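Local coordinates for D-hydantoinase (Ralstonia pickettii, PDB 1NFG), which is a dizinc enzyme that probably catalyses the stereospecific hydrolysis of the cyclic amide bond of D-hydantoin derivatives, at residues A188-R192 with L208-P212; V89-Q93 with V104-D108; F50-I54 with F361-A366. One frame throughout, in Å; residues are numbered along the deposited sequence.

Contact 1: A188-R192 with L208-P212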
ATOM      1  N   ALA A 188     -19.313 -15.895   3.161  1.00 20.22           N
ATOM      2  CA  ALA A 188     -20.176 -16.212   2.028  1.00 21.35           C
ATOM      3  C   ALA A 188     -21.529 -16.749   2.504  1.00 22.37           C
ATOM      4  O   ALA A 188     -22.578 -16.273   2.072  1.00 21.03           O
ATOM      5  CB  ALA A 188     -19.502 -17.229   1.122  1.00 20.29           C
ATOM      6  N   ASP A 189     -21.505 -17.737   3.394  1.00 23.53           N
ATOM      7  CA  ASP A 189     -22.743 -18.308   3.907  1.00 25.29           C
ATOM      8  C   ASP A 189     -23.663 -17.230   4.450  1.00 26.20           C
ATOM      9  O   ASP A 189     -24.857 -17.217   4.140  1.00 25.89           O
ATOM     10  CB  ASP A 189     -22.460 -19.334   5.001  1.00 26.21           C
ATOM     11  CG  ASP A 189     -21.881 -20.617   4.449  1.00 28.62           C
ATOM     12  OD1 ASP A 189     -22.298 -21.014   3.335  1.00 28.31           O
ATOM     13  OD2 ASP A 189     -21.023 -21.229   5.129  1.00 31.83           O
ATOM     14  N   TYR A 190     -23.104 -16.329   5.255  1.00 26.65           N
ATOM     15  CA  TYR A 190     -23.870 -15.227   5.836  1.00 26.59           C
ATOM     16  C   TYR A 190     -24.616 -14.453   4.750  1.00 27.00           C
ATOM     17  O   TYR A 190     -25.820 -14.209   4.860  1.00 27.44           O
ATOM     18  CB  TYR A 190     -22.930 -14.277   6.577  1.00 28.02           C
ATOM     19  CG  TYR A 190     -23.577 -12.981   7.018  1.00 29.90           C
ATOM     20  CD1 TYR A 190     -24.280 -12.897   8.219  1.00 29.35           C
ATOM     21  CD2 TYR A 190     -23.491 -11.833   6.223  1.00 30.99           C
ATOM     22  CE1 TYR A 190     -24.884 -11.701   8.621  1.00 30.52           C
ATOM     23  CE2 TYR A 190     -24.091 -10.635   6.612  1.00 32.49           C
ATOM     24  CZ  TYR A 190     -24.786 -10.573   7.812  1.00 32.18           C
ATOM     25  OH  TYR A 190     -25.376  -9.388   8.195  1.00 32.10           O
ATOM     26  N   LEU A 191     -23.899 -14.070   3.701  1.00 26.47           N
ATOM     27  CA  LEU A 191     -24.510 -13.318   2.618  1.00 27.67           C
ATOM     28  C   LEU A 191     -25.453 -14.169   1.781  1.00 29.23           C
ATOM     29  O   LEU A 191     -26.511 -13.698   1.368  1.00 29.49           O
ATOM     30  CB  LEU A 191     -23.428 -12.697   1.730  1.00 26.84           C
ATOM     31  CG  LEU A 191     -22.558 -11.626   2.405  1.00 26.93           C
ATOM     32  CD1 LEU A 191     -21.382 -11.267   1.517  1.00 26.64           C
ATOM     33  CD2 LEU A 191     -23.400 -10.392   2.702  1.00 25.68           C
ATOM     34  N   ARG A 192     -25.080 -15.421   1.532  1.00 31.64           N
ATOM     35  CA  ARG A 192     -25.922 -16.314   0.740  1.00 33.62           C
ATOM     36  C   ARG A 192     -27.295 -16.450   1.387  1.00 33.08           C
ATOM     37  O   ARG A 192     -28.321 -16.248   0.744  1.00 32.14           O
ATOM     38  CB  ARG A 192     -25.288 -17.706   0.623  1.00 37.02           C
ATOM     39  CG  ARG A 192     -23.838 -17.720   0.119  1.00 41.70           C
ATOM     40  CD  ARG A 192     -23.340 -19.151  -0.084  1.00 43.49           C
ATOM     41  NE  ARG A 192     -23.929 -19.744  -1.284  1.00 47.29           N
ATOM     42  CZ  ARG A 192     -24.141 -21.045  -1.458  1.00 47.89           C
ATOM     43  NH1 ARG A 192     -23.817 -21.911  -0.507  1.00 48.18           N
ATOM     44  NH2 ARG A 192     -24.685 -21.478  -2.587  1.00 48.62           N
ATOM     45  N   LEU A 208     -22.891 -11.766  -5.895  1.00 25.30           N
ATOM     46  CA  LEU A 208     -23.047 -10.794  -4.823  1.00 24.13           C
ATOM     47  C   LEU A 208     -22.883 -11.420  -3.437  1.00 24.36           C
ATOM     48  O   LEU A 208     -22.455 -10.744  -2.495  1.00 25.26           O
ATOM     49  CB  LEU A 208     -24.409 -10.111  -4.931  1.00 22.69           C
ATOM     50  CG  LEU A 208     -24.691  -9.477  -6.299  1.00 23.31           C
ATOM     51  CD1 LEU A 208     -26.074  -8.847  -6.301  1.00 20.15           C
ATOM     52  CD2 LEU A 208     -23.629  -8.437  -6.619  1.00 20.73           C
ATOM     53  N   SER A 209     -23.207 -12.704  -3.310  1.00 22.65           N
ATOM     54  CA  SER A 209     -23.091 -13.375  -2.021  1.00 23.17           C
ATOM     55  C   SER A 209     -21.643 -13.664  -1.651  1.00 22.54           C
ATOM     56  O   SER A 209     -21.343 -14.043  -0.516  1.00 21.63           O
ATOM     57  CB  SER A 209     -23.912 -14.676  -2.005  1.00 25.18           C
ATOM     58  OG  SER A 209     -23.429 -15.634  -2.932  1.00 28.10           O
ATOM     59  N   ARG A 210     -20.742 -13.498  -2.612  1.00 22.25           N
ATOM     60  CA  ARG A 210     -19.328 -13.721  -2.351  1.00 23.26           C
ATOM     61  C   ARG A 210     -18.463 -12.734  -3.129  1.00 23.15           C
ATOM     62  O   ARG A 210     -17.743 -13.093  -4.062  1.00 23.38           O
ATOM     63  CB  ARG A 210     -18.944 -15.182  -2.647  1.00 22.73           C
ATOM     64  CG  ARG A 210     -19.563 -15.787  -3.886  1.00 22.66           C
ATOM     65  CD  ARG A 210     -19.793 -17.288  -3.711  1.00 23.27           C
ATOM     66  NE  ARG A 210     -18.618 -18.002  -3.214  1.00 22.37           N
ATOM     67  CZ  ARG A 210     -18.684 -19.077  -2.430  1.00 21.90           C
ATOM     68  NH1 ARG A 210     -19.863 -19.555  -2.058  1.00 24.37           N
ATOM     69  NH2 ARG A 210     -17.581 -19.673  -2.006  1.00 20.44           N
ATOM     70  N   PRO A 211     -18.523 -11.457  -2.723  1.00 22.82           N
ATOM     71  CA  PRO A 211     -17.784 -10.347  -3.323  1.00 21.40           C
ATOM     72  C   PRO A 211     -16.283 -10.447  -3.060  1.00 19.66           C
ATOM     73  O   PRO A 211     -15.838 -11.202  -2.191  1.00 20.36           O
ATOM     74  CB  PRO A 211     -18.409  -9.132  -2.652  1.00 20.05           C
ATOM     75  CG  PRO A 211     -18.657  -9.641  -1.273  1.00 20.45           C
ATOM     76  CD  PRO A 211     -19.265 -10.998  -1.534  1.00 21.95           C
ATOM     77  N   PRO A 212     -15.488  -9.666  -3.803  1.00 17.79           N
ATOM     78  CA  PRO A 212     -14.027  -9.631  -3.692  1.00 15.53           C
ATOM     79  C   PRO A 212     -13.457  -9.715  -2.281  1.00 15.75           C
ATOM     80  O   PRO A 212     -12.446 -10.384  -2.060  1.00 16.68           O
ATOM     81  CB  PRO A 212     -13.671  -8.324  -4.381  1.00 13.73           C
ATOM     82  CG  PRO A 212     -14.675  -8.273  -5.489  1.00 14.47           C
ATOM     83  CD  PRO A 212     -15.959  -8.677  -4.792  1.00 14.83           C
TER

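Contact 2: V89-Q93 with V104-D108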
ATOM      1  N   VAL A  89      -3.253 -32.056 -14.569  1.00 19.23           N
ATOM      2  CA  VAL A  89      -3.044 -32.462 -13.189  1.00 19.08           C
ATOM      3  C   VAL A  89      -4.409 -32.278 -12.562  1.00 19.79           C
ATOM      4  O   VAL A  89      -4.822 -31.164 -12.259  1.00 21.03           O
ATOM      5  CB  VAL A  89      -1.979 -31.605 -12.486  1.00 18.21           C
ATOM      6  CG1 VAL A  89      -1.614 -32.229 -11.152  1.00 17.17           C
ATOM      7  CG2 VAL A  89      -0.734 -31.516 -13.356  1.00 18.28           C
ATOM      8  N   ASP A  90      -5.126 -33.387 -12.420  1.00 20.75           N
ATOM      9  CA  ASP A  90      -6.472 -33.382 -11.872  1.00 20.55           C
ATOM     10  C   ASP A  90      -6.428 -33.386 -10.353  1.00 21.99           C
ATOM     11  O   ASP A  90      -5.437 -33.806  -9.739  1.00 20.86           O
ATOM     12  CB  ASP A  90      -7.231 -34.612 -12.368  1.00 19.96           C
ATOM     13  CG  ASP A  90      -8.735 -34.422 -12.351  1.00 20.63           C
ATOM     14  OD1 ASP A  90      -9.252 -33.602 -13.136  1.00 20.16           O
ATOM     15  OD2 ASP A  90      -9.406 -35.101 -11.553  1.00 20.53           O
ATOM     16  N   PHE A  91      -7.509 -32.899  -9.754  1.00 23.04           N
ATOM     17  CA  PHE A  91      -7.615 -32.855  -8.306  1.00 24.46           C
ATOM     18  C   PHE A  91      -8.258 -34.134  -7.791  1.00 24.73           C
ATOM     19  O   PHE A  91      -9.469 -34.325  -7.904  1.00 23.78           O
ATOM     20  CB  PHE A  91      -8.437 -31.633  -7.868  1.00 24.52           C
ATOM     21  CG  PHE A  91      -7.644 -30.359  -7.822  1.00 23.47           C
ATOM     22  CD1 PHE A  91      -6.736 -30.132  -6.793  1.00 23.18           C
ATOM     23  CD2 PHE A  91      -7.767 -29.404  -8.830  1.00 23.27           C
ATOM     24  CE1 PHE A  91      -5.958 -28.975  -6.764  1.00 22.21           C
ATOM     25  CE2 PHE A  91      -6.997 -28.244  -8.813  1.00 21.39           C
ATOM     26  CZ  PHE A  91      -6.089 -28.030  -7.776  1.00 21.84           C
ATOM     27  N   CYS A  92      -7.425 -35.017  -7.250  1.00 25.11           N
ATOM     28  CA  CYS A  92      -7.893 -36.273  -6.685  1.00 26.64           C
ATOM     29  C   CYS A  92      -8.579 -35.902  -5.375  1.00 26.48           C
ATOM     30  O   CYS A  92      -7.935 -35.406  -4.445  1.00 25.52           O
ATOM     31  CB  CYS A  92      -6.704 -37.203  -6.426  1.00 28.25           C
ATOM     32  SG  CYS A  92      -7.105 -38.733  -5.548  1.00 27.79           S
ATOM     33  N   GLN A  93      -9.882 -36.145  -5.303  1.00 27.44           N
ATOM     34  CA  GLN A  93     -10.655 -35.783  -4.119  1.00 28.54           C
ATOM     35  C   GLN A  93     -10.922 -36.883  -3.095  1.00 27.42           C
ATOM     36  O   GLN A  93     -11.493 -37.925  -3.415  1.00 27.82           O
ATOM     37  CB  GLN A  93     -11.991 -35.175  -4.552  1.00 29.19           C
ATOM     38  CG  GLN A  93     -12.734 -34.504  -3.416  1.00 33.44           C
ATOM     39  CD  GLN A  93     -13.983 -33.797  -3.884  1.00 36.46           C
ATOM     40  OE1 GLN A  93     -14.946 -34.433  -4.310  1.00 39.08           O
ATOM     41  NE2 GLN A  93     -13.973 -32.470  -3.817  1.00 38.25           N
ATOM     42  N   VAL A 104      -6.664 -42.086  -4.079  1.00 21.13           N
ATOM     43  CA  VAL A 104      -5.774 -42.240  -5.212  1.00 21.29           C
ATOM     44  C   VAL A 104      -6.193 -43.464  -6.017  1.00 22.83           C
ATOM     45  O   VAL A 104      -6.301 -43.413  -7.248  1.00 23.50           O
ATOM     46  CB  VAL A 104      -4.333 -42.433  -4.756  1.00 20.90           C
ATOM     47  CG1 VAL A 104      -3.447 -42.688  -5.963  1.00 18.25           C
ATOM     48  CG2 VAL A 104      -3.873 -41.211  -3.977  1.00 20.45           C
ATOM     49  N   ALA A 105      -6.424 -44.567  -5.309  1.00 22.72           N
ATOM     50  CA  ALA A 105      -6.845 -45.811  -5.946  1.00 21.32           C
ATOM     51  C   ALA A 105      -8.104 -45.560  -6.768  1.00 20.54           C
ATOM     52  O   ALA A 105      -8.227 -46.037  -7.896  1.00 18.69           O
ATOM     53  CB  ALA A 105      -7.114 -46.874  -4.884  1.00 20.92           C
ATOM     54  N   LYS A 106      -9.040 -44.810  -6.193  1.00 20.68           N
ATOM     55  CA  LYS A 106     -10.283 -44.498  -6.886  1.00 22.17           C
ATOM     56  C   LYS A 106     -10.000 -43.709  -8.159  1.00 23.56           C
ATOM     57  O   LYS A 106     -10.630 -43.933  -9.203  1.00 23.91           O
ATOM     58  CB  LYS A 106     -11.204 -43.688  -5.977  1.00 21.95           C
ATOM     59  CG  LYS A 106     -12.523 -43.316  -6.621  1.00 23.07           C
ATOM     60  CD  LYS A 106     -13.425 -42.620  -5.621  1.00 27.51           C
ATOM     61  CE  LYS A 106     -14.799 -42.330  -6.209  1.00 30.60           C
ATOM     62  NZ  LYS A 106     -15.752 -41.853  -5.156  1.00 32.05           N
ATOM     63  N   TRP A 107      -9.046 -42.783  -8.070  1.00 23.77           N
ATOM     64  CA  TRP A 107      -8.686 -41.970  -9.220  1.00 24.32           C
ATOM     65  C   TRP A 107      -8.055 -42.844 -10.294  1.00 22.59           C
ATOM     66  O   TRP A 107      -8.437 -42.761 -11.466  1.00 21.16           O
ATOM     67  CB  TRP A 107      -7.759 -40.811  -8.801  1.00 26.53           C
ATOM     68  CG  TRP A 107      -8.416 -39.479  -9.037  1.00 26.62           C
ATOM     69  CD1 TRP A 107      -8.112 -38.577 -10.015  1.00 28.30           C
ATOM     70  CD2 TRP A 107      -9.608 -38.992  -8.404  1.00 27.86           C
ATOM     71  NE1 TRP A 107      -9.046 -37.570 -10.045  1.00 26.72           N
ATOM     72  CE2 TRP A 107      -9.978 -37.800  -9.069  1.00 27.30           C
ATOM     73  CE3 TRP A 107     -10.407 -39.453  -7.348  1.00 27.76           C
ATOM     74  CZ2 TRP A 107     -11.114 -37.064  -8.714  1.00 27.37           C
ATOM     75  CZ3 TRP A 107     -11.538 -38.720  -6.996  1.00 26.81           C
ATOM     76  CH2 TRP A 107     -11.879 -37.539  -7.680  1.00 26.91           C
ATOM     77  N   ASP A 108      -7.106 -43.691  -9.899  1.00 21.29           N
ATOM     78  CA  ASP A 108      -6.482 -44.593 -10.858  1.00 22.30           C
ATOM     79  C   ASP A 108      -7.576 -45.365 -11.601  1.00 23.45           C
ATOM     80  O   ASP A 108      -7.486 -45.587 -12.811  1.00 24.92           O
ATOM     81  CB  ASP A 108      -5.552 -45.577 -10.158  1.00 21.16           C
ATOM     82  CG  ASP A 108      -4.293 -44.917  -9.637  1.00 26.59           C
ATOM     83  OD1 ASP A 108      -3.765 -44.009 -10.327  1.00 28.12           O
ATOM     84  OD2 ASP A 108      -3.815 -45.316  -8.547  1.00 27.56           O
TER

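Contact 3: F50-I54 with F361-A366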
ATOM      1  N   PHE A  50       4.566 -25.423 -30.845  1.00 21.77           N
ATOM      2  CA  PHE A  50       4.552 -25.127 -29.407  1.00 20.03           C
ATOM      3  C   PHE A  50       4.653 -26.371 -28.535  1.00 20.54           C
ATOM      4  O   PHE A  50       4.312 -27.474 -28.967  1.00 21.30           O
ATOM      5  CB  PHE A  50       3.235 -24.463 -28.990  1.00 18.00           C
ATOM      6  CG  PHE A  50       3.020 -23.081 -29.524  1.00 17.89           C
ATOM      7  CD1 PHE A  50       4.007 -22.105 -29.416  1.00 18.16           C
ATOM      8  CD2 PHE A  50       1.776 -22.725 -30.038  1.00 16.61           C
ATOM      9  CE1 PHE A  50       3.749 -20.782 -29.808  1.00 18.90           C
ATOM     10  CE2 PHE A  50       1.507 -21.410 -30.431  1.00 17.96           C
ATOM     11  CZ  PHE A  50       2.494 -20.436 -30.315  1.00 17.14           C
ATOM     12  N   PRO A  51       5.130 -26.208 -27.290  1.00 20.78           N
ATOM     13  CA  PRO A  51       5.219 -27.361 -26.389  1.00 20.45           C
ATOM     14  C   PRO A  51       3.748 -27.675 -26.074  1.00 21.05           C
ATOM     15  O   PRO A  51       2.895 -26.790 -26.178  1.00 21.77           O
ATOM     16  CB  PRO A  51       5.943 -26.791 -25.172  1.00 18.85           C
ATOM     17  CG  PRO A  51       6.831 -25.762 -25.760  1.00 18.16           C
ATOM     18  CD  PRO A  51       5.927 -25.081 -26.771  1.00 20.00           C
ATOM     19  N   GLY A  52       3.431 -28.909 -25.704  1.00 21.27           N
ATOM     20  CA  GLY A  52       2.041 -29.226 -25.405  1.00 18.56           C
ATOM     21  C   GLY A  52       1.505 -28.502 -24.177  1.00 17.99           C
ATOM     22  O   GLY A  52       2.214 -28.339 -23.181  1.00 14.73           O
ATOM     23  N   GLY A  53       0.249 -28.067 -24.246  1.00 17.69           N
ATOM     24  CA  GLY A  53      -0.352 -27.371 -23.122  1.00 18.78           C
ATOM     25  C   GLY A  53      -0.361 -28.202 -21.846  1.00 18.99           C
ATOM     26  O   GLY A  53      -0.448 -29.427 -21.889  1.00 19.30           O
ATOM     27  N   ILE A  54      -0.271 -27.532 -20.704  1.00 18.64           N
ATOM     28  CA  ILE A  54      -0.272 -28.214 -19.416  1.00 19.38           C
ATOM     29  C   ILE A  54      -1.246 -27.529 -18.466  1.00 20.44           C
ATOM     30  O   ILE A  54      -0.965 -26.446 -17.959  1.00 22.63           O
ATOM     31  CB  ILE A  54       1.128 -28.207 -18.793  1.00 18.52           C
ATOM     32  CG1 ILE A  54       2.089 -28.996 -19.693  1.00 18.39           C
ATOM     33  CG2 ILE A  54       1.076 -28.798 -17.395  1.00 17.42           C
ATOM     34  CD1 ILE A  54       3.512 -29.023 -19.194  1.00 16.50           C
ATOM     35  N   PHE A 361       3.115 -16.616 -23.808  1.00 23.32           N
ATOM     36  CA  PHE A 361       2.006 -17.533 -24.005  1.00 23.19           C
ATOM     37  C   PHE A 361       2.456 -18.943 -23.618  1.00 24.02           C
ATOM     38  O   PHE A 361       1.805 -19.618 -22.822  1.00 24.80           O
ATOM     39  CB  PHE A 361       1.575 -17.521 -25.465  1.00 23.18           C
ATOM     40  CG  PHE A 361       0.620 -18.623 -25.825  1.00 26.02           C
ATOM     41  CD1 PHE A 361      -0.707 -18.580 -25.407  1.00 27.02           C
ATOM     42  CD2 PHE A 361       1.045 -19.703 -26.592  1.00 25.66           C
ATOM     43  CE1 PHE A 361      -1.599 -19.596 -25.754  1.00 27.18           C
ATOM     44  CE2 PHE A 361       0.166 -20.721 -26.942  1.00 25.89           C
ATOM     45  CZ  PHE A 361      -1.161 -20.667 -26.523  1.00 26.40           C
ATOM     46  N   VAL A 362       3.580 -19.376 -24.184  1.00 22.53           N
ATOM     47  CA  VAL A 362       4.121 -20.697 -23.899  1.00 21.39           C
ATOM     48  C   VAL A 362       4.514 -20.829 -22.432  1.00 22.51           C
ATOM     49  O   VAL A 362       4.254 -21.855 -21.802  1.00 24.38           O
ATOM     50  CB  VAL A 362       5.351 -20.998 -24.795  1.00 21.53           C
ATOM     51  CG1 VAL A 362       5.960 -22.363 -24.432  1.00 18.68           C
ATOM     52  CG2 VAL A 362       4.935 -20.964 -26.266  1.00 17.21           C
ATOM     53  N   GLU A 363       5.146 -19.798 -21.886  1.00 22.50           N
ATOM     54  CA  GLU A 363       5.548 -19.827 -20.484  1.00 22.43           C
ATOM     55  C   GLU A 363       4.353 -20.123 -19.581  1.00 21.70           C
ATOM     56  O   GLU A 363       4.389 -21.029 -18.754  1.00 21.80           O
ATOM     57  CB  GLU A 363       6.163 -18.481 -20.073  1.00 23.80           C
ATOM     58  CG  GLU A 363       6.302 -18.304 -18.556  1.00 25.87           C
ATOM     59  CD  GLU A 363       6.670 -16.884 -18.135  1.00 26.64           C
ATOM     60  OE1 GLU A 363       6.283 -15.917 -18.829  1.00 28.60           O
ATOM     61  OE2 GLU A 363       7.336 -16.731 -17.092  1.00 26.97           O
ATOM     62  N   LEU A 364       3.293 -19.350 -19.761  1.00 21.74           N
ATOM     63  CA  LEU A 364       2.087 -19.473 -18.954  1.00 23.09           C
ATOM     64  C   LEU A 364       1.262 -20.712 -19.227  1.00 24.41           C
ATOM     65  O   LEU A 364       0.777 -21.371 -18.311  1.00 26.47           O
ATOM     66  CB  LEU A 364       1.198 -18.250 -19.176  1.00 21.15           C
ATOM     67  CG  LEU A 364       1.776 -16.900 -18.774  1.00 18.87           C
ATOM     68  CD1 LEU A 364       0.879 -15.787 -19.284  1.00 15.87           C
ATOM     69  CD2 LEU A 364       1.917 -16.854 -17.262  1.00 20.02           C
ATOM     70  N   VAL A 365       1.095 -21.010 -20.504  1.00 24.52           N
ATOM     71  CA  VAL A 365       0.294 -22.136 -20.946  1.00 23.47           C
ATOM     72  C   VAL A 365       0.931 -23.516 -20.741  1.00 23.80           C
ATOM     73  O   VAL A 365       0.222 -24.527 -20.694  1.00 22.66           O
ATOM     74  CB  VAL A 365      -0.090 -21.902 -22.434  1.00 23.22           C
ATOM     75  CG1 VAL A 365      -0.026 -23.171 -23.225  1.00 24.17           C
ATOM     76  CG2 VAL A 365      -1.462 -21.287 -22.505  1.00 20.93           C
ATOM     77  N   ALA A 366       2.253 -23.569 -20.585  1.00 23.69           N
ATOM     78  CA  ALA A 366       2.902 -24.861 -20.420  1.00 22.60           C
ATOM     79  C   ALA A 366       4.217 -24.938 -19.643  1.00 22.88           C
ATOM     80  O   ALA A 366       4.343 -25.735 -18.714  1.00 24.24           O
ATOM     81  CB  ALA A 366       3.095 -25.491 -21.788  1.00 23.11           C
TER

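Contact 1: A188-R192 with L208-P212
The guanidinium groups of Arg192 and Arg210 are the flat groups here. On one face of the Arg210 group sits the methyl of Ala188, its CB 3.9 Å above the plane and displaced toward the rim, while CD of Arg192 approaches obliquely. The Arg192 group has NH1 of Arg210 over one face and OG of Ser209 at its edge. These two arginines run side by side in the same direction with their planes 68° apart, and NE of Arg192 lies 4.1 Å from NH1 of Arg210. Such closeness of like charges is probably eased by Glu183, which forms a salt bridge with NH2 of Arg210. Small residues suit the middle: CB of Ser209 packs 3.7 Å from CG of Arg192, and its OG is held by the carbonyls of Tyr205 and His206. The backbone of Ser209 turns its oxygen to the helix, where CA of Ala188 makes a CH···O contact at 3.5 Å. Ser209 O is also 3.3 Å from CB of Leu191. With CG anti to its carbonyl carbon (chi1 -65°), Leu191 carries CD1 out to CD of Pro211, 3.7 Å away. No hydrogen bond crosses the contact. Arg210 reaches toward the active site, within about 4 Å of the side chains of Tyr153 and Thr286, two residues that probably bind substrate. Packing thus joins outlying helix 185-197 of the TIM-barrel domain to the loop linking helices 204-208 and 212-229, and Ile228 of the second subunit covers both Leu191 and Pro211.

Contact 2: V89-Q93 with V104-D108
Trp107 of helix 100-111 lays its indole across the end of strand 85-93, against Cys92, in the beta-alpha-beta unit of the TIM barrel made by these two elements and strand 118-124. Starting from the helix, CB of Trp107 meets SG of Cys92, which also lies 3.8 Å from CG of the indole; the sulfur stands obliquely to the five-membered ring. Over the centre of that ring comes the CA of Cys92, a CH-pi contact 3.6 Å from the centroid and only 15° off the normal. N of Gln93 lies over the same face, 3.4 Å from CH2 of Trp107, while Phe91 O comes obliquely to CZ2 of Trp107, 3.3 Å away. Tryptophan suits this place because one large plate covers several strand residues and brings a donor to the buried carboxylate. Phe91, its CB pointing away from the helix, meets the zinc ligands His57 and His59, so the strand has the helix on one side and the metal site on the other. On the helix-facing side, Asp90 holds CG anti to its own N (chi1 -156°), which brings the carboxylate to the indole edge. Its OD1 is taken by Val60 N and Thr58 OG1. NE1 of Trp107 donates to OD2 of Asp90 at 2.9 Å, nearly straight at 164°; OD2 receives the bond on its anti lone pair and lies in the indole plane.

Contact 3: F50-I54 with F361-A366
Strand 48-58 passes from the beta domain into the TIM barrel, and where it is interrupted at Gly52 it packs on helix 358-372. Phe50, paired through its backbone with Val391, belongs to the first part; Gly53 already bonds to the neighbouring barrel strand 85-93. At one end of the contact the Phe50 ring takes CE2 of Phe361 over one face, 3.8 Å above the plane and toward the rim, the two ring planes being 54° apart. Val362 divides its branches between two partners. CG2 of Val362 reaches CD1 of Phe50 at 3.5 Å, while CG1 of Val362, anti to its own N (chi1 177°), lies 3.6 Å from CD of Pro51. Rings and branched chains fit here because every touching residue is buried and apolar surfaces must meet without polar ends to satisfy. Toward the barrel, with glycines at 52 and 53 and an alanine at 366, the backbones come close, the CA atoms of Ile54 and Ala366 4.7 Å apart. CA of Gly53 lies against Val365 O and CB of Ala366, which also approaches the carbonyl oxygen of Gly52. Near Ala366 the helix widens into a pi-type turn, and Val365 O is turned to the strand; Arg343 NH1 adds a weak bond to it. The main partner is N of Ile54, which donates to Val365 O at 3.0 Å with an N-H···O angle of 172°, the donor lying in the plane of that carbonyl.

How the contacts relate
Contacts 2 and 3 are buried, whereas contact 1 is only partly buried, far from the centre of the chain, where a second subunit adds side chains. The two buried contacts each set a helix against neighbouring strands, 85-93 and 48-58, of the same sheet, and their nearest atoms are about 5 Å apart; contact 1 involves only helix and loop and stands about 13 Å from contact 2 and 22 Å from contact 3, nearest atoms. Their chemistry follows this placing. Contact 3 is almost wholly apolar, with one backbone bond; contact 2 buries an indole N-H to carboxylate bond beside a ring packed on backbone; contact 1 brings arginines together, with no bond across.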